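YARHG domain-containing protein (Legionella pneumophila subsp. pneumophila, PDB 4G2A) is of unknown function but may bind nutrients, and joins a large beta-sheet region to a helical YARHG domain. Local coordinates at residues A254-A259 / M317-K322; I245-L249 / E310-L314. All blocks are in the same frame, centred on the assembly; numbering follows the deposited sequence.

Contact 1. Residues A254-A259 / M317-K322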
ATOM      1  N   ALA A 254     -15.349 -28.404   9.587  1.00 47.27           N
ATOM      2  CA  ALA A 254     -13.901 -28.442   9.774  1.00 43.17           C
ATOM      3  C   ALA A 254     -13.320 -29.840  10.042  1.00 44.94           C
ATOM      4  O   ALA A 254     -12.380 -30.210   9.343  1.00 44.68           O
ATOM      5  CB  ALA A 254     -13.481 -27.485  10.871  1.00 41.92           C
ATOM      6  N   LEU A 255     -13.861 -30.619  11.004  1.00 40.26           N
ATOM      7  CA  LEU A 255     -13.292 -31.944  11.320  1.00 38.25           C
ATOM      8  C   LEU A 255     -13.520 -32.956  10.197  1.00 44.55           C
ATOM      9  O   LEU A 255     -12.594 -33.697   9.865  1.00 43.44           O
ATOM     10  CB  LEU A 255     -13.817 -32.484  12.655  1.00 38.01           C
ATOM     11  CG  LEU A 255     -13.415 -31.658  13.892  1.00 39.62           C
ATOM     12  CD1 LEU A 255     -13.864 -32.316  15.163  1.00 40.04           C
ATOM     13  CD2 LEU A 255     -11.919 -31.376  13.920  1.00 37.55           C
ATOM     14  N   SER A 256     -14.719 -32.936   9.576  1.00 44.42           N
ATOM     15  CA  SER A 256     -15.090 -33.790   8.442  1.00 47.85           C
ATOM     16  C   SER A 256     -14.258 -33.442   7.205  1.00 52.35           C
ATOM     17  O   SER A 256     -13.768 -34.341   6.529  1.00 53.04           O
ATOM     18  CB  SER A 256     -16.578 -33.639   8.123  1.00 55.85           C
ATOM     19  OG  SER A 256     -17.385 -33.817   9.277  1.00 67.73           O
ATOM     20  N   LYS A 257     -14.091 -32.132   6.930  1.00 49.35           N
ATOM     21  CA  LYS A 257     -13.322 -31.587   5.810  1.00 49.25           C
ATOM     22  C   LYS A 257     -11.807 -31.895   5.981  1.00 51.21           C
ATOM     23  O   LYS A 257     -11.168 -32.284   4.998  1.00 52.50           O
ATOM     24  CB  LYS A 257     -13.586 -30.075   5.680  1.00 50.80           C
ATOM     25  CG  LYS A 257     -13.485 -29.530   4.267  1.00 71.01           C
ATOM     26  CD  LYS A 257     -13.934 -28.073   4.205  1.00 87.09           C
ATOM     27  CE  LYS A 257     -13.552 -27.397   2.905  1.00102.76           C
ATOM     28  NZ  LYS A 257     -14.123 -26.025   2.795  1.00110.65           N
ATOM     29  N   LEU A 258     -11.248 -31.767   7.216  1.00 43.57           N
ATOM     30  CA  LEU A 258      -9.827 -32.071   7.475  1.00 41.13           C
ATOM     31  C   LEU A 258      -9.528 -33.576   7.273  1.00 49.84           C
ATOM     32  O   LEU A 258      -8.453 -33.928   6.785  1.00 50.22           O
ATOM     33  CB  LEU A 258      -9.391 -31.655   8.896  1.00 37.86           C
ATOM     34  CG  LEU A 258      -9.120 -30.192   9.208  1.00 39.54           C
ATOM     35  CD1 LEU A 258      -9.126 -29.956  10.718  1.00 38.41           C
ATOM     36  CD2 LEU A 258      -7.793 -29.741   8.666  1.00 38.63           C
ATOM     37  N   ALA A 259     -10.479 -34.458   7.659  1.00 49.11           N
ATOM     38  CA  ALA A 259     -10.365 -35.914   7.502  1.00 50.88           C
ATOM     39  C   ALA A 259     -10.338 -36.325   6.012  1.00 58.24           C
ATOM     40  O   ALA A 259      -9.745 -37.352   5.679  1.00 60.08           O
ATOM     41  CB  ALA A 259     -11.515 -36.609   8.217  1.00 52.72           C
HETATM   42  N   MSE A 317      -7.647 -28.987  16.064  1.00 29.57           N
HETATM   43  CA  MSE A 317      -8.644 -29.504  15.116  1.00 30.63           C
HETATM   44  C   MSE A 317      -8.093 -30.696  14.319  1.00 32.72           C
HETATM   45  O   MSE A 317      -8.784 -31.705  14.165  1.00 32.02           O
HETATM   46  CB  MSE A 317      -9.108 -28.409  14.160  1.00 33.94           C
HETATM   47  CG  MSE A 317     -10.213 -27.532  14.710  1.00 43.64           C
HETATM   48 SE   MSE A 317     -10.621 -26.111  13.413  0.75 54.79          SE
HETATM   49  CE  MSE A 317     -12.442 -25.580  14.033  1.00 53.81           C
ATOM     50  N   ILE A 318      -6.826 -30.601  13.870  1.00 29.03           N
ATOM     51  CA  ILE A 318      -6.145 -31.672  13.140  1.00 29.21           C
ATOM     52  C   ILE A 318      -6.055 -32.912  14.049  1.00 33.43           C
ATOM     53  O   ILE A 318      -6.379 -34.017  13.606  1.00 35.08           O
ATOM     54  CB  ILE A 318      -4.764 -31.202  12.580  1.00 30.79           C
ATOM     55  CG1 ILE A 318      -4.948 -30.111  11.519  1.00 29.72           C
ATOM     56  CG2 ILE A 318      -3.924 -32.376  12.029  1.00 31.57           C
ATOM     57  CD1 ILE A 318      -3.698 -29.216  11.302  1.00 29.87           C
ATOM     58  N   ASN A 319      -5.728 -32.710  15.333  1.00 29.12           N
ATOM     59  CA  ASN A 319      -5.635 -33.794  16.309  1.00 29.49           C
ATOM     60  C   ASN A 319      -6.972 -34.529  16.488  1.00 34.65           C
ATOM     61  O   ASN A 319      -6.979 -35.751  16.647  1.00 36.50           O
ATOM     62  CB  ASN A 319      -5.119 -33.283  17.664  1.00 28.18           C
ATOM     63  CG  ASN A 319      -4.848 -34.390  18.650  1.00 36.14           C
ATOM     64  OD1 ASN A 319      -4.243 -35.420  18.331  1.00 29.45           O
ATOM     65  ND2 ASN A 319      -5.317 -34.219  19.859  1.00 27.31           N
ATOM     66  N   GLN A 320      -8.079 -33.792  16.441  1.00 30.22           N
ATOM     67  CA  GLN A 320      -9.443 -34.307  16.592  1.00 31.12           C
ATOM     68  C   GLN A 320     -10.001 -34.880  15.296  1.00 36.89           C
ATOM     69  O   GLN A 320     -10.843 -35.782  15.356  1.00 38.13           O
ATOM     70  CB  GLN A 320     -10.397 -33.189  17.073  1.00 32.09           C
ATOM     71  CG  GLN A 320     -10.068 -32.619  18.444  1.00 35.10           C
ATOM     72  CD  GLN A 320     -10.932 -31.438  18.756  1.00 48.25           C
ATOM     73  OE1 GLN A 320     -12.161 -31.532  18.825  1.00 45.12           O
ATOM     74  NE2 GLN A 320     -10.303 -30.297  18.947  1.00 39.97           N
ATOM     75  N   ALA A 321      -9.610 -34.317  14.133  1.00 33.74           N
ATOM     76  CA  ALA A 321     -10.126 -34.779  12.835  1.00 35.58           C
ATOM     77  C   ALA A 321      -9.739 -36.226  12.532  1.00 44.14           C
ATOM     78  O   ALA A 321     -10.576 -36.992  12.042  1.00 47.77           O
ATOM     79  CB  ALA A 321      -9.630 -33.885  11.723  1.00 35.28           C
ATOM     80  N   LYS A 322      -8.485 -36.595  12.837  1.00 39.68           N
ATOM     81  CA  LYS A 322      -7.938 -37.914  12.555  1.00 44.87           C
ATOM     82  C   LYS A 322      -8.079 -38.874  13.767  1.00 59.02           C
ATOM     83  O   LYS A 322      -8.874 -38.575  14.690  1.00 63.22           O
ATOM     84  CB  LYS A 322      -6.469 -37.778  12.079  1.00 46.41           C
ATOM     85  CG  LYS A 322      -6.338 -37.226  10.635  1.00 57.34           C
ATOM     86  CD  LYS A 322      -6.455 -38.316   9.545  1.00 67.57           C
ATOM     87  CE  LYS A 322      -7.108 -37.849   8.261  1.00 79.39           C
ATOM     88  NZ  LYS A 322      -6.133 -37.267   7.300  1.00 86.74           N
ATOM     89  OXT LYS A 322      -7.500 -39.983  13.727  1.00 78.40           O
TER

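Contact 2. Residues I245-L249 / E310-L314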
ATOM      1  N   ILE A 245      -4.813 -20.831   7.046  1.00 36.35           N
ATOM      2  CA  ILE A 245      -5.253 -21.133   8.424  1.00 35.80           C
ATOM      3  C   ILE A 245      -6.741 -20.792   8.671  1.00 41.47           C
ATOM      4  O   ILE A 245      -7.502 -21.682   9.062  1.00 40.88           O
ATOM      5  CB  ILE A 245      -4.352 -20.463   9.518  1.00 38.09           C
ATOM      6  CG1 ILE A 245      -2.803 -20.664   9.334  1.00 38.29           C
ATOM      7  CG2 ILE A 245      -4.809 -20.769  10.941  1.00 37.59           C
ATOM      8  CD1 ILE A 245      -2.261 -21.979   8.868  1.00 48.99           C
ATOM      9  N   TYR A 246      -7.137 -19.510   8.505  1.00 39.37           N
ATOM     10  CA  TYR A 246      -8.497 -19.039   8.809  1.00 40.22           C
ATOM     11  C   TYR A 246      -9.605 -19.774   7.980  1.00 43.01           C
ATOM     12  O   TYR A 246     -10.627 -20.093   8.584  1.00 41.92           O
ATOM     13  CB  TYR A 246      -8.618 -17.505   8.675  1.00 43.65           C
ATOM     14  CG  TYR A 246      -7.721 -16.683   9.593  1.00 47.02           C
ATOM     15  CD1 TYR A 246      -6.878 -17.296  10.525  1.00 47.80           C
ATOM     16  CD2 TYR A 246      -7.697 -15.292   9.514  1.00 49.72           C
ATOM     17  CE1 TYR A 246      -6.016 -16.545  11.331  1.00 48.72           C
ATOM     18  CE2 TYR A 246      -6.852 -14.531  10.330  1.00 50.76           C
ATOM     19  CZ  TYR A 246      -6.018 -15.161  11.242  1.00 56.97           C
ATOM     20  OH  TYR A 246      -5.199 -14.407  12.057  1.00 58.08           O
ATOM     21  N   PRO A 247      -9.452 -20.131   6.671  1.00 40.27           N
ATOM     22  CA  PRO A 247     -10.538 -20.871   5.996  1.00 41.59           C
ATOM     23  C   PRO A 247     -10.898 -22.176   6.719  1.00 46.12           C
ATOM     24  O   PRO A 247     -12.090 -22.473   6.813  1.00 46.90           O
ATOM     25  CB  PRO A 247      -9.974 -21.137   4.605  1.00 43.40           C
ATOM     26  CG  PRO A 247      -8.992 -20.049   4.398  1.00 47.07           C
ATOM     27  CD  PRO A 247      -8.357 -19.837   5.723  1.00 40.90           C
ATOM     28  N   TRP A 248      -9.884 -22.912   7.284  1.00 40.68           N
ATOM     29  CA  TRP A 248     -10.088 -24.143   8.062  1.00 39.74           C
ATOM     30  C   TRP A 248     -10.755 -23.859   9.394  1.00 45.98           C
ATOM     31  O   TRP A 248     -11.594 -24.651   9.841  1.00 46.83           O
ATOM     32  CB  TRP A 248      -8.765 -24.892   8.316  1.00 36.23           C
ATOM     33  CG  TRP A 248      -8.253 -25.613   7.118  1.00 37.03           C
ATOM     34  CD1 TRP A 248      -7.147 -25.302   6.388  1.00 39.58           C
ATOM     35  CD2 TRP A 248      -8.855 -26.744   6.475  1.00 38.33           C
ATOM     36  NE1 TRP A 248      -7.045 -26.137   5.297  1.00 40.59           N
ATOM     37  CE2 TRP A 248      -8.077 -27.041   5.332  1.00 43.04           C
ATOM     38  CE3 TRP A 248      -9.991 -27.530   6.745  1.00 40.59           C
ATOM     39  CZ2 TRP A 248      -8.370 -28.118   4.488  1.00 43.78           C
ATOM     40  CZ3 TRP A 248     -10.285 -28.586   5.899  1.00 43.69           C
ATOM     41  CH2 TRP A 248      -9.485 -28.866   4.783  1.00 44.93           C
ATOM     42  N   LEU A 249     -10.385 -22.742  10.040  1.00 42.93           N
ATOM     43  CA  LEU A 249     -10.977 -22.411  11.332  1.00 43.89           C
ATOM     44  C   LEU A 249     -12.414 -21.925  11.183  1.00 50.45           C
ATOM     45  O   LEU A 249     -13.233 -22.258  12.029  1.00 52.97           O
ATOM     46  CB  LEU A 249     -10.127 -21.392  12.107  1.00 43.26           C
ATOM     47  CG  LEU A 249      -8.805 -21.929  12.668  1.00 46.50           C
ATOM     48  CD1 LEU A 249      -7.894 -20.816  13.038  1.00 47.32           C
ATOM     49  CD2 LEU A 249      -9.030 -22.770  13.887  1.00 49.57           C
ATOM     50  N   GLU A 310      -4.800 -18.920  17.091  1.00 40.43           N
ATOM     51  CA  GLU A 310      -5.399 -19.445  15.857  1.00 39.02           C
ATOM     52  C   GLU A 310      -4.663 -20.702  15.395  1.00 39.04           C
ATOM     53  O   GLU A 310      -5.311 -21.693  15.057  1.00 38.77           O
ATOM     54  CB  GLU A 310      -5.406 -18.384  14.735  1.00 41.14           C
ATOM     55  CG  GLU A 310      -6.428 -17.269  14.902  1.00 53.73           C
ATOM     56  CD  GLU A 310      -6.143 -16.295  16.025  1.00 85.61           C
ATOM     57  OE1 GLU A 310      -5.164 -15.521  15.911  1.00 88.03           O
ATOM     58  OE2 GLU A 310      -6.878 -16.333  17.038  1.00 89.25           O
ATOM     59  N   ASP A 311      -3.314 -20.657  15.401  1.00 33.20           N
ATOM     60  CA  ASP A 311      -2.413 -21.755  15.040  1.00 31.72           C
ATOM     61  C   ASP A 311      -2.693 -22.974  15.891  1.00 33.23           C
ATOM     62  O   ASP A 311      -2.935 -24.044  15.355  1.00 33.55           O
ATOM     63  CB  ASP A 311      -0.951 -21.326  15.232  1.00 34.72           C
ATOM     64  CG  ASP A 311      -0.513 -20.088  14.463  1.00 54.05           C
ATOM     65  OD1 ASP A 311      -1.151 -19.760  13.432  1.00 58.55           O
ATOM     66  OD2 ASP A 311       0.445 -19.433  14.901  1.00 59.90           O
ATOM     67  N   LYS A 312      -2.704 -22.792  17.217  1.00 29.27           N
ATOM     68  CA  LYS A 312      -2.976 -23.804  18.243  1.00 29.19           C
ATOM     69  C   LYS A 312      -4.387 -24.430  18.060  1.00 33.70           C
ATOM     70  O   LYS A 312      -4.506 -25.653  18.139  1.00 32.70           O
ATOM     71  CB  LYS A 312      -2.809 -23.197  19.645  1.00 31.55           C
ATOM     72  CG  LYS A 312      -1.370 -22.800  19.925  1.00 42.37           C
ATOM     73  CD  LYS A 312      -1.234 -21.832  21.076  1.00 52.66           C
ATOM     74  CE  LYS A 312       0.222 -21.494  21.306  1.00 62.57           C
ATOM     75  NZ  LYS A 312       0.394 -20.278  22.145  1.00 71.49           N
ATOM     76  N   LYS A 313      -5.419 -23.611  17.742  1.00 31.20           N
ATOM     77  CA  LYS A 313      -6.786 -24.097  17.461  1.00 31.65           C
ATOM     78  C   LYS A 313      -6.805 -25.003  16.224  1.00 35.35           C
ATOM     79  O   LYS A 313      -7.489 -26.031  16.240  1.00 35.78           O
ATOM     80  CB  LYS A 313      -7.788 -22.943  17.279  1.00 34.42           C
ATOM     81  CG  LYS A 313      -8.253 -22.312  18.572  1.00 47.25           C
ATOM     82  CD  LYS A 313      -9.211 -21.156  18.303  1.00 54.62           C
ATOM     83  CE  LYS A 313      -9.781 -20.617  19.590  1.00 61.17           C
ATOM     84  NZ  LYS A 313     -10.837 -19.602  19.344  1.00 71.32           N
ATOM     85  N   LEU A 314      -6.039 -24.647  15.168  1.00 30.93           N
ATOM     86  CA  LEU A 314      -5.963 -25.482  13.962  1.00 29.34           C
ATOM     87  C   LEU A 314      -5.246 -26.805  14.262  1.00 32.34           C
ATOM     88  O   LEU A 314      -5.731 -27.865  13.834  1.00 33.55           O
ATOM     89  CB  LEU A 314      -5.324 -24.758  12.768  1.00 28.18           C
ATOM     90  CG  LEU A 314      -5.346 -25.519  11.417  1.00 32.26           C
ATOM     91  CD1 LEU A 314      -6.723 -26.115  11.097  1.00 31.66           C
ATOM     92  CD2 LEU A 314      -4.900 -24.609  10.285  1.00 36.92           C
TER

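Contact 1. Residues A254-A259 / M317-K322
The short helix 254-259 crosses the C-terminal part of helix 309-321. The axes of the two segments come within 8.8 Å, and their directions differ by 73°, with a signed crossing angle of -73°. The backbones are closest where the CA atoms of Leu255 and Ala321 lie 4.5 Å apart. The small Ala321 allows this close approach. Its CB points toward the other helix and lies 3.5 Å from Leu255 O and 3.6 Å from Leu258 CB.

Both segments lie in the YARHG family region, within the helical C-terminal part of the chain. Here the last helix packs on the short helix 254-259. The interface is mainly apolar. Leu255 leaves its backbone sideways, but its tip reaches across. Its CD2 sits 3.2 Å from Met317 O and 3.9 Å from Gln320 CB. The CA-to-CB bond of Leu258 points toward the other helix. Its CD1 lies 3.8 Å from Met317 CB, and its CD2 lies 4.0 Å from Ile318 CG1. Leu258 also touches Leu269 of helix 263-275, while Ile318 packs on Leu266 and Arg270 of that helix. A third helix thus closes the buried side.

Met317 is modelled as selenomethionine. Its side chain is extended beyond chi1, which carries CE to 3.8 Å from Ala254 CB. At the chain terminus the bent side chain of Lys322 folds back to helix 254-259. Its CE lies 3.7 Å from Ala259 O, and its NZ is 4.1 Å from Leu258 O.

Contact 2. Residues I245-L249 / E310-L314
In the YARHG region, segment 245-249 of helix 236-250 packs on segment 310-314 of helix 309-321. The axes of these segments approach to 10.0 Å at 54°. Leu314 sits between Ile245 and Trp248. With chi1 t and chi2 p it spreads its methyls between them: CD2 lies 3.9 Å from Ile245 CG2, and CD1 lies 3.7 Å from Trp248 CB. The Trp248 indole turns away from segment 310-314 and packs on Lys257 and Leu258. Ile273 of helix 263-275 touches both Ile245 and Leu314.

Leu249 leaves sideways, and its m,t rotamer brings CD1 to 3.4 Å from Glu310 O and CD2 to 3.6 Å from Lys313 CB. The extended Lys313 chain leads its amine away. The CA-to-CB bond of Asp311 points away from segment 245-249. Its OD1 accepts a hydrogen bond from Gln276 NE2; OD2 is hydrogen-bonded to Tyr277 OH and Asn308 N. Pro247 kinks helix 236-250, as its N cannot donate to the preceding turn. Near the start of helix 309-321, Glu310 bends at chi2 (p), and its CG lies 3.7 Å from Tyr246 CE1.

The centres of contact 1 and contact 2 are 11 Å apart, on the same side of the chain's centre. Both use helix 309-321: contact 2 its beginning, contact 1 its end. The partners are helices 236-250 and 254-259, which follow each other in the chain. The order along the chain is 245-249, 254-259, 310-314, 317-322, so the two connections cross. They also touch directly, with Met317 SE 3.7 Å from Leu249 CD2 and Leu258 N 3.6 Å from Trp248 CZ3. The final helix, 309-321, therefore packs along its length against helices 236-250 and 254-259, the first two of the helical C-terminal region.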